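Long-range contacts in purine nucleoside phosphorylase (Bacillus licheniformis, PDB 6DZD), which probably catalyses phosphorolysis of adenosine, inosine and S-methyl-5'-thioadenosine and deamination of adenosine, as a zinc-binding member of the YfiH/LACC1 family: residues 16-20 with 135-139; 51-55 with 103-107; 195-201 with 219-223. All blocks are in the same frame, centred on the assembly; numbering follows the deposited sequence.

Overall arrangement
The three contacts lie well apart. Interaction 1 packs one six-stranded mixed sheet on the other, its centre about 12 Å from the centre of the chain. Interaction 2 joins two surface loops and is nested, along the chain, inside the loop closed by interaction 1; their centres are 24 Å apart and their nearest atoms about 11 Å. Interaction 3 follows in series, on the opposite side of the chain's centre from interaction 1; the centres of interactions 1 and 3 are 30 Å apart, those of interactions 2 and 3 31 Å. It is the one near the bound ions: the Leu223 side chain is about 12 Å from the zinc ion and that of Tyr221 about 8 Å from the potassium ion.

Interaction 1 (16-20 with 135-139)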
# COMPACT_ATOMS: atom_id res chain seq x y z
N LEU A 16 -0.90 -1.78 13.18
CA LEU A 16 0.50 -2.18 13.19
C LEU A 16 0.67 -3.66 12.90
O LEU A 16 0.00 -4.49 13.52
CB LEU A 16 1.14 -1.86 14.55
CG LEU A 16 1.32 -0.37 14.85
CD1 LEU A 16 1.82 -0.14 16.25
CD2 LEU A 16 2.27 0.27 13.80
N ILE A 17 1.61 -3.98 12.00
CA ILE A 17 1.95 -5.37 11.71
C ILE A 17 2.82 -5.92 12.85
O ILE A 17 4.02 -5.64 12.94
CB ILE A 17 2.66 -5.49 10.35
CG1 ILE A 17 1.66 -5.10 9.26
CG2 ILE A 17 3.12 -6.91 10.13
CD1 ILE A 17 2.28 -4.61 7.95
N GLU A 18 2.22 -6.79 13.67
CA GLU A 18 2.85 -7.17 14.93
C GLU A 18 4.09 -8.03 14.71
O GLU A 18 5.18 -7.70 15.20
CB GLU A 18 1.84 -7.88 15.82
CG GLU A 18 2.19 -7.77 17.27
CD GLU A 18 1.01 -8.08 18.14
OE1 GLU A 18 -0.07 -8.35 17.58
OE2 GLU A 18 1.16 -8.07 19.38
N GLU A 19 3.95 -9.13 13.95
CA GLU A 19 5.00 -10.15 13.88
C GLU A 19 6.32 -9.59 13.38
O GLU A 19 7.39 -10.12 13.70
CB GLU A 19 4.55 -11.31 12.97
N TRP A 20 6.29 -8.50 12.60
CA TRP A 20 7.51 -7.96 12.02
C TRP A 20 8.31 -7.14 13.03
O TRP A 20 9.55 -7.16 13.00
CB TRP A 20 7.16 -7.13 10.78
CG TRP A 20 6.72 -7.97 9.62
CD1 TRP A 20 6.42 -9.31 9.64
CD2 TRP A 20 6.55 -7.55 8.25
NE1 TRP A 20 6.06 -9.74 8.38
CE2 TRP A 20 6.13 -8.67 7.51
CE3 TRP A 20 6.70 -6.32 7.59
CZ2 TRP A 20 5.87 -8.61 6.13
CZ3 TRP A 20 6.44 -6.27 6.24
CH2 TRP A 20 6.03 -7.40 5.53
N VAL A 135 0.86 -3.41 -0.58
CA VAL A 135 1.67 -4.61 -0.38
C VAL A 135 2.90 -4.27 0.45
O VAL A 135 3.51 -3.21 0.28
CB VAL A 135 2.06 -5.25 -1.72
CG1 VAL A 135 2.62 -6.63 -1.47
CG2 VAL A 135 0.84 -5.33 -2.64
N TYR A 136 3.24 -5.15 1.38
CA TYR A 136 4.43 -5.00 2.20
C TYR A 136 5.41 -6.12 1.87
O TYR A 136 5.02 -7.23 1.52
CB TYR A 136 4.10 -5.02 3.69
CG TYR A 136 3.12 -3.97 4.15
CD1 TYR A 136 1.77 -4.07 3.87
CD2 TYR A 136 3.54 -2.87 4.91
CE1 TYR A 136 0.85 -3.11 4.31
CE2 TYR A 136 2.64 -1.91 5.35
CZ TYR A 136 1.28 -2.04 5.05
OH TYR A 136 0.36 -1.12 5.47
N PHE A 137 6.69 -5.82 1.98
CA PHE A 137 7.73 -6.79 1.64
C PHE A 137 8.80 -6.73 2.70
O PHE A 137 9.30 -5.65 3.02
CB PHE A 137 8.36 -6.48 0.28
CG PHE A 137 7.39 -6.47 -0.86
CD1 PHE A 137 6.61 -5.34 -1.12
CD2 PHE A 137 7.29 -7.56 -1.71
CE1 PHE A 137 5.74 -5.31 -2.19
CE2 PHE A 137 6.43 -7.56 -2.78
CZ PHE A 137 5.66 -6.44 -3.03
N TYR A 138 9.21 -7.88 3.20
CA TYR A 138 10.25 -7.92 4.21
C TYR A 138 11.12 -9.15 3.99
O TYR A 138 10.61 -10.27 3.94
CB TYR A 138 9.65 -7.92 5.61
CG TYR A 138 10.67 -8.05 6.69
CD1 TYR A 138 11.93 -7.45 6.58
CD2 TYR A 138 10.38 -8.77 7.84
CE1 TYR A 138 12.86 -7.57 7.59
CE2 TYR A 138 11.31 -8.89 8.85
CZ TYR A 138 12.54 -8.29 8.73
OH TYR A 138 13.43 -8.43 9.74
N ASP A 139 12.43 -8.93 3.84
CA ASP A 139 13.41 -10.00 3.81
C ASP A 139 14.27 -9.94 5.07
O ASP A 139 15.16 -9.09 5.17
CB ASP A 139 14.29 -9.89 2.56
CG ASP A 139 15.27 -11.05 2.41
OD1 ASP A 139 15.55 -11.76 3.40
OD2 ASP A 139 15.78 -11.25 1.29
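Ile17, at the end of strand 14-17, makes the first contact: its CD1 lies 3.7 Å from Tyr136 CD2 and, also at 3.7 Å, above the centroid of the Tyr136 ring, 11° off the normal, a CH-pi contact over the face. Ile17 and Tyr136 have CA atoms 9.8 Å apart, and no hydrogen bond crosses, so the strands meet through side chains. This is face-to-face packing of two beta sheets, holding strands 14-17 and 133-139; the Tyr136 hydroxyl bridges them by a hydrogen bond with Gly33 O in the first sheet. Beyond Ile17 the chain takes helical phi/psi through Glu18 and Glu19, which brings Trp20 back toward strand 133-139. Trp20 CH2 approaches Tyr136 CB at 3.6 Å, while Tyr138 CB sits 3.6 Å over the centroid of the Trp20 six-membered ring. The edge of Tyr138 meets the face of the Trp20 five-membered ring (centroids 5.3 Å apart, planes at 52°), an edge-to-face pair. Phe137 has its CA-to-CB bond pointing away; its side chain touches helix 159-169.

Interaction 2 (51-55 with 103-107); sequences TGLHV and AFRYD
This is a loop-to-loop contact on the YfiH-type domain surface: neither segment is regular helix or strand, and no hydrogen bond joins them. Leu53 and Tyr106, each with 74 Å² buried, set the register, their CA atoms 6.2 Å apart. Leu53 (phi/psi -90/1, chi1 m, chi2 t) points across the gap and puts CD1 3.7 Å from Tyr106 N and 3.9 Å from Arg105 C, so CD1 packs on backbone, while Leu53 CB lies 4.3 Å from Tyr106 CB; its side chain also touches helix 59-72. From that helix Arg66 hydrogen-bonds to both loops, through NE to Thr51 O and NH2 to Ala103 O. Tyr106 (-68/-21) has chi1 t, which brings its ring toward His54, while its hydroxyl is hydrogen-bonded to Asp84 OD1. His54 (-113/18, chi1 p) has its ring at 21° to that of Tyr106, centroids 5.5 Å apart and scarcely overlapping. The closer approach is CH-pi: His54 CB is 4.0 Å from the Tyr106 ring centroid, 26° off the normal, and 3.7 Å from Tyr106 CE1.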
# COMPACT_ATOMS: atom_id res chain seq x y z
N THR A 51 -3.87 11.82 4.92
CA THR A 51 -2.43 11.88 4.77
C THR A 51 -1.97 12.23 3.36
O THR A 51 -0.77 12.25 3.10
CB THR A 51 -1.80 10.55 5.18
OG1 THR A 51 -2.32 9.54 4.31
CG2 THR A 51 -2.17 10.20 6.62
N GLY A 52 -2.89 12.51 2.44
CA GLY A 52 -2.53 12.84 1.08
C GLY A 52 -2.44 14.34 0.89
O GLY A 52 -3.33 15.10 1.31
N LEU A 53 -1.33 14.77 0.28
CA LEU A 53 -1.15 16.16 -0.10
C LEU A 53 -1.66 16.42 -1.51
O LEU A 53 -1.59 17.55 -1.99
CB LEU A 53 0.32 16.56 -0.01
CG LEU A 53 0.97 16.77 1.37
CD1 LEU A 53 2.50 16.96 1.26
CD2 LEU A 53 0.32 17.95 2.09
N HIS A 54 -2.20 15.41 -2.18
CA HIS A 54 -2.59 15.52 -3.57
C HIS A 54 -4.11 15.43 -3.77
O HIS A 54 -4.57 15.13 -4.88
CB HIS A 54 -1.88 14.45 -4.39
CG HIS A 54 -2.21 13.06 -3.95
ND1 HIS A 54 -1.91 12.58 -2.69
CD2 HIS A 54 -2.85 12.05 -4.60
CE1 HIS A 54 -2.34 11.33 -2.59
NE2 HIS A 54 -2.91 10.98 -3.73
N VAL A 55 -4.90 15.63 -2.72
CA VAL A 55 -6.34 15.50 -2.83
C VAL A 55 -7.06 16.82 -2.48
O VAL A 55 -8.23 16.81 -2.10
CB VAL A 55 -6.86 14.33 -1.98
CG1 VAL A 55 -6.24 13.02 -2.44
CG2 VAL A 55 -6.58 14.58 -0.51
N ALA A 103 7.83 14.66 2.07
CA ALA A 103 7.29 14.55 3.42
C ALA A 103 6.54 15.81 3.83
O ALA A 103 5.52 15.73 4.51
CB ALA A 103 8.41 14.23 4.42
N PHE A 104 7.04 16.99 3.43
CA PHE A 104 6.37 18.25 3.73
C PHE A 104 5.76 18.94 2.51
O PHE A 104 4.91 19.81 2.67
CB PHE A 104 7.35 19.22 4.41
CG PHE A 104 7.89 18.70 5.70
CD1 PHE A 104 9.03 17.91 5.73
CD2 PHE A 104 7.25 18.97 6.89
CE1 PHE A 104 9.53 17.42 6.92
CE2 PHE A 104 7.73 18.49 8.08
CZ PHE A 104 8.87 17.71 8.10
N ARG A 105 6.16 18.54 1.32
CA ARG A 105 5.67 19.16 0.10
C ARG A 105 5.57 18.06 -0.93
O ARG A 105 6.45 17.21 -0.99
CB ARG A 105 6.62 20.25 -0.42
CG ARG A 105 6.89 21.39 0.54
CD ARG A 105 7.73 22.44 -0.14
NE ARG A 105 8.03 23.58 0.72
CZ ARG A 105 9.17 23.70 1.40
NH1 ARG A 105 10.09 22.75 1.32
NH2 ARG A 105 9.38 24.77 2.17
N TYR A 106 4.48 18.05 -1.71
CA TYR A 106 4.35 17.08 -2.79
C TYR A 106 5.37 17.33 -3.90
O TYR A 106 5.68 16.40 -4.65
CB TYR A 106 2.93 17.13 -3.35
CG TYR A 106 2.51 15.91 -4.14
CD1 TYR A 106 2.08 14.76 -3.49
CD2 TYR A 106 2.53 15.92 -5.54
CE1 TYR A 106 1.68 13.65 -4.19
CE2 TYR A 106 2.15 14.80 -6.26
CZ TYR A 106 1.72 13.66 -5.57
OH TYR A 106 1.31 12.53 -6.24
N ASP A 107 5.91 18.56 -4.00
CA ASP A 107 6.82 18.91 -5.07
C ASP A 107 8.07 18.04 -5.08
O ASP A 107 8.66 17.83 -6.15
CB ASP A 107 7.26 20.37 -4.94
CG ASP A 107 6.11 21.34 -5.16
OD1 ASP A 107 4.98 20.88 -5.45
OD2 ASP A 107 6.36 22.57 -5.03

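Interaction 3 (195-201 with 219-223)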
# COMPACT_ATOMS: atom_id res chain seq x y z
N ASP A 195 -14.63 -4.42 -19.27
CA ASP A 195 -13.73 -5.24 -20.05
C ASP A 195 -12.35 -4.64 -20.14
O ASP A 195 -11.36 -5.37 -20.22
CB ASP A 195 -14.27 -5.42 -21.47
CG ASP A 195 -15.43 -6.39 -21.52
OD1 ASP A 195 -15.16 -7.60 -21.46
OD2 ASP A 195 -16.59 -5.93 -21.60
N HIS A 196 -12.27 -3.32 -20.17
CA HIS A 196 -10.97 -2.71 -20.37
C HIS A 196 -10.01 -3.10 -19.25
O HIS A 196 -8.85 -3.42 -19.51
CB HIS A 196 -11.10 -1.19 -20.46
CG HIS A 196 -9.78 -0.48 -20.46
ND1 HIS A 196 -8.97 -0.42 -21.57
CD2 HIS A 196 -9.12 0.15 -19.46
CE1 HIS A 196 -7.87 0.24 -21.26
NE2 HIS A 196 -7.93 0.60 -19.99
N VAL A 197 -10.52 -3.18 -18.02
CA VAL A 197 -9.69 -3.61 -16.90
C VAL A 197 -9.44 -5.10 -16.97
O VAL A 197 -8.30 -5.56 -16.92
CB VAL A 197 -10.33 -3.19 -15.57
CG1 VAL A 197 -9.62 -3.83 -14.41
CG2 VAL A 197 -10.28 -1.70 -15.43
N ILE A 198 -10.51 -5.88 -17.17
CA ILE A 198 -10.41 -7.33 -17.08
C ILE A 198 -9.52 -7.87 -18.19
O ILE A 198 -8.74 -8.80 -17.97
CB ILE A 198 -11.81 -7.98 -17.10
CG1 ILE A 198 -12.48 -7.80 -15.75
CG2 ILE A 198 -11.73 -9.45 -17.46
CD1 ILE A 198 -11.73 -8.46 -14.60
N ASP A 199 -9.61 -7.29 -19.39
CA ASP A 199 -8.71 -7.69 -20.45
C ASP A 199 -7.25 -7.53 -20.03
O ASP A 199 -6.39 -8.33 -20.40
CB ASP A 199 -9.00 -6.92 -21.74
CG ASP A 199 -10.25 -7.41 -22.45
OD1 ASP A 199 -10.77 -8.50 -22.10
OD2 ASP A 199 -10.71 -6.71 -23.37
N LYS A 200 -6.95 -6.46 -19.29
CA LYS A 200 -5.57 -6.24 -18.88
C LYS A 200 -5.17 -7.17 -17.74
O LYS A 200 -4.03 -7.65 -17.70
CB LYS A 200 -5.40 -4.77 -18.47
CG LYS A 200 -5.03 -3.82 -19.61
CD LYS A 200 -5.08 -2.36 -19.15
CE LYS A 200 -4.03 -1.54 -19.86
NZ LYS A 200 -4.17 -1.70 -21.34
N ILE A 201 -6.09 -7.48 -16.84
CA ILE A 201 -5.83 -8.45 -15.78
C ILE A 201 -5.58 -9.84 -16.37
O ILE A 201 -4.58 -10.50 -16.07
CB ILE A 201 -7.00 -8.47 -14.78
CG1 ILE A 201 -7.15 -7.11 -14.07
CG2 ILE A 201 -6.85 -9.61 -13.80
CD1 ILE A 201 -6.01 -6.74 -13.11
N GLY A 219 -20.13 -7.59 -19.68
CA GLY A 219 -19.42 -6.34 -19.52
C GLY A 219 -19.25 -5.84 -18.09
O GLY A 219 -18.55 -4.84 -17.89
N GLU A 220 -19.82 -6.52 -17.10
CA GLU A 220 -19.59 -6.15 -15.71
C GLU A 220 -19.03 -7.32 -14.94
O GLU A 220 -19.58 -8.43 -14.97
CB GLU A 220 -20.86 -5.66 -15.00
CG GLU A 220 -20.51 -4.82 -13.78
CD GLU A 220 -21.70 -4.06 -13.23
OE1 GLU A 220 -22.84 -4.41 -13.61
OE2 GLU A 220 -21.48 -3.09 -12.46
N TYR A 221 -17.95 -7.06 -14.22
CA TYR A 221 -17.18 -8.11 -13.58
C TYR A 221 -16.86 -7.70 -12.16
O TYR A 221 -16.52 -6.55 -11.89
CB TYR A 221 -15.87 -8.37 -14.35
CG TYR A 221 -16.03 -8.56 -15.84
CD1 TYR A 221 -16.29 -9.82 -16.36
CD2 TYR A 221 -15.91 -7.50 -16.73
CE1 TYR A 221 -16.43 -10.02 -17.69
CE2 TYR A 221 -16.06 -7.69 -18.08
CZ TYR A 221 -16.32 -8.96 -18.55
OH TYR A 221 -16.46 -9.20 -19.89
N ARG A 222 -16.93 -8.67 -11.26
CA ARG A 222 -16.48 -8.53 -9.89
C ARG A 222 -15.02 -8.95 -9.85
O ARG A 222 -14.64 -9.94 -10.48
CB ARG A 222 -17.31 -9.45 -8.99
CG ARG A 222 -17.51 -8.98 -7.60
CD ARG A 222 -18.85 -9.48 -7.05
NE ARG A 222 -19.97 -8.63 -7.43
CZ ARG A 222 -20.18 -7.37 -7.01
NH1 ARG A 222 -19.33 -6.77 -6.19
NH2 ARG A 222 -21.26 -6.72 -7.41
N LEU A 223 -14.20 -8.20 -9.12
CA LEU A 223 -12.75 -8.39 -9.16
C LEU A 223 -12.15 -8.24 -7.77
O LEU A 223 -12.42 -7.25 -7.09
CB LEU A 223 -12.11 -7.38 -10.13
CG LEU A 223 -10.59 -7.31 -10.21
CD1 LEU A 223 -10.03 -8.68 -10.53
CD2 LEU A 223 -10.17 -6.27 -11.24
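Leu223 CD2 is the apolar focus. It lies 4.0 Å from Val197 CG1, 4.2 Å from Ile201 CG1 and 4.3 Å from Ile198 CD1, so a single methyl meets three side chains. Their spacing in sequence, 197, 198 and 201, places them on one face of the helix, and the CA-to-CB bonds of all three point toward the strand. Val197 and Ile201 also touch helix 152-157, through Trp152 and Ala156 respectively. One step outward, Ile198 reaches Tyr221: CG1 is 3.6 Å from Tyr221 CD2, and Ile198 CB lies over a face of the ring.

The architecture is a helix laid obliquely on a small antiparallel sheet. Strand 220-223 is central among three, between 192-193 and 213-215, and the helix begins one residue after strand 192-193. The short axes approach to 8.7 Å at 51°. Along the strand the side chains alternate: Tyr221 and Leu223 face the helix, whereas the CA-to-CB bonds of Glu220 and Arg222 point away, and their side chains hydrogen-bond to Thr192 OG1 (from OE2) and Ser188 O (from NH1). Phe213, which touches both Ile198 and Leu223, belongs to the potassium site with Asp210.

At the polar edge, by the start of the helix, Tyr221 OH donates a hydrogen bond of 2.6 Å to Asp195 OD1, near the plane of the tyrosine ring. The CA-to-CB bond of Asp195 runs sideways, yet its carboxylate bends to the strand, and OD2 lies 3.5 Å from Gly219 CA. The CA atoms of Asp195 and Gly219 are just 5.8 Å apart.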